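Local structure of ABC-type transport system, sugar-family extracellular solute-binding protein (Peptoclostridium difficile 630, 6HNK) at residues Q254-E259 with D287-I292. The protein probably captures a small solute outside the membrane, perhaps a sugar, and delivers it to an ABC transporter for uptake. The protein carries 1 engineered substitution. Numbering follows the deposited sequence.
Sequences QGINYE and DDTDII
Thr289 lays its CG2 methyl against CG1 of Ile256, 4.2 Å away, while its OG1 faces the aliphatic part of Gln254, 3.6 Å from CG. The hydroxyl sits between the backbone N and the carbonyl carbon (chi1 78°), a torsion that turns OG1 to Gln254 and the methyl to Ile256. Gln254 runs about perpendicular to the threonine side chain; its CG is anti to the backbone N, and a bend at chi2 brings CD within 4.0 Å of Ile291 CG1. Ile256, Thr289, Gln254 and Ile291 thus share one face of the sheet, against which Leu147 and Lys143 also pack. Asp290 points to the other face, where Asn257, just past the strand, approaches its carboxylate with amide and carboxylate planes 82° apart; Asn257 ND2 stays 3.7 Å from Asp290 OD2, a loose polar contact. The CD1 end of Ile292 comes within 4.2 Å of Gly255 CA. Between the two faces, Asp290 N donates to Gly255 O at 3.0 Å in a bent bond. The strands diverge from a strictly antiparallel course, their directions 131° apart, and Ile256 with Thr289 forms a non-hydrogen-bonded pair. The contact joins strand 252-256, the last of the parallel run in this mixed sheet, to the reversed strand 289-294, which strand 311-314 flanks in turn. Just beyond Ile256 the chain turns into helix 258-273 with Asn257 at its N-cap position, and Tyr258 reaches helix 35-50 of the part of the chain built on the other sheet, an arrangement consistent with the two-lobed periplasmic-binding-protein fold. Mostly apolar or loose polar side-chain contacts thus supplement a bent backbone link, and the strand pairing continues through the backbone bond of Ile292 with Cys253.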
# COMPACT_ATOMS: atom_id res chain seq x y z
N GLN A 254 8.36 1.90 5.27
CA GLN A 254 8.88 1.46 4.00
C GLN A 254 7.74 1.59 2.99
O GLN A 254 7.15 0.59 2.55
CB GLN A 254 9.43 0.04 4.15
CG GLN A 254 10.41 -0.36 3.06
CD GLN A 254 11.88 -0.18 3.43
OE1 GLN A 254 12.32 -0.62 4.50
NE2 GLN A 254 12.65 0.43 2.53
N GLY A 255 7.41 2.83 2.63
CA GLY A 255 6.31 3.14 1.70
C GLY A 255 6.67 3.01 0.23
O GLY A 255 7.85 3.08 -0.12
N ILE A 256 5.66 2.82 -0.62
CA ILE A 256 5.87 2.63 -2.07
C ILE A 256 5.73 3.95 -2.82
O ILE A 256 4.94 4.81 -2.41
CB ILE A 256 4.87 1.62 -2.69
CG1 ILE A 256 4.99 0.26 -2.02
CG2 ILE A 256 5.12 1.45 -4.20
CD1 ILE A 256 3.99 -0.75 -2.52
N ASN A 257 6.50 4.09 -3.90
CA ASN A 257 6.31 5.18 -4.85
C ASN A 257 5.22 4.73 -5.84
O ASN A 257 5.46 3.92 -6.73
CB ASN A 257 7.62 5.53 -5.57
CG ASN A 257 7.58 6.92 -6.21
OD1 ASN A 257 6.59 7.31 -6.83
ND2 ASN A 257 8.67 7.67 -6.06
N TYR A 258 4.01 5.26 -5.64
CA TYR A 258 2.84 4.80 -6.39
C TYR A 258 2.86 5.26 -7.84
O TYR A 258 2.35 4.55 -8.71
CB TYR A 258 1.54 5.23 -5.68
CG TYR A 258 1.10 4.25 -4.62
CD1 TYR A 258 0.45 3.07 -4.97
CD2 TYR A 258 1.35 4.48 -3.27
CE1 TYR A 258 0.04 2.15 -4.01
CE2 TYR A 258 0.95 3.57 -2.30
CZ TYR A 258 0.29 2.41 -2.67
OH TYR A 258 -0.11 1.49 -1.73
N GLU A 259 3.45 6.42 -8.12
CA GLU A 259 3.69 6.83 -9.50
C GLU A 259 4.52 5.79 -10.27
O GLU A 259 4.25 5.53 -11.44
CB GLU A 259 4.35 8.21 -9.55
CG GLU A 259 4.56 8.73 -10.97
CD GLU A 259 4.52 10.24 -11.10
OE1 GLU A 259 4.18 10.92 -10.11
OE2 GLU A 259 4.82 10.75 -12.21
N ASP A 287 8.83 -3.68 -5.93
CA ASP A 287 10.24 -3.55 -6.36
C ASP A 287 10.95 -2.30 -5.80
O ASP A 287 11.83 -2.41 -4.93
CB ASP A 287 10.37 -3.62 -7.90
CG ASP A 287 10.12 -5.03 -8.47
OD1 ASP A 287 10.14 -6.04 -7.73
OD2 ASP A 287 9.91 -5.11 -9.70
N ASP A 288 10.57 -1.13 -6.30
CA ASP A 288 11.11 0.14 -5.84
C ASP A 288 10.26 0.67 -4.67
O ASP A 288 9.21 1.30 -4.88
CB ASP A 288 11.16 1.13 -7.03
CG ASP A 288 12.37 2.06 -6.99
OD1 ASP A 288 13.45 1.65 -6.50
OD2 ASP A 288 12.24 3.20 -7.49
N THR A 289 10.70 0.38 -3.43
CA THR A 289 10.12 0.96 -2.21
C THR A 289 11.14 1.86 -1.52
O THR A 289 12.29 1.45 -1.31
CB THR A 289 9.63 -0.11 -1.20
OG1 THR A 289 10.74 -0.67 -0.49
CG2 THR A 289 8.88 -1.22 -1.92
N ASP A 290 10.72 3.07 -1.15
CA ASP A 290 11.60 4.09 -0.58
C ASP A 290 11.39 4.25 0.93
O ASP A 290 10.26 4.15 1.42
CB ASP A 290 11.36 5.44 -1.29
CG ASP A 290 11.61 5.38 -2.80
OD1 ASP A 290 12.58 4.71 -3.24
OD2 ASP A 290 10.84 6.02 -3.55
N ILE A 291 12.48 4.47 1.67
CA ILE A 291 12.40 4.71 3.11
C ILE A 291 11.92 6.14 3.32
O ILE A 291 12.56 7.08 2.83
CB ILE A 291 13.76 4.54 3.82
CG1 ILE A 291 14.24 3.08 3.75
CG2 ILE A 291 13.68 5.00 5.27
CD1 ILE A 291 15.62 2.81 4.34
N ILE A 292 10.82 6.29 4.06
CA ILE A 292 10.27 7.60 4.35
C ILE A 292 10.36 7.88 5.84
O ILE A 292 9.78 7.16 6.64
CB ILE A 292 8.82 7.69 3.89
CG1 ILE A 292 8.73 7.45 2.38
CG2 ILE A 292 8.25 9.07 4.23
CD1 ILE A 292 7.32 7.19 1.88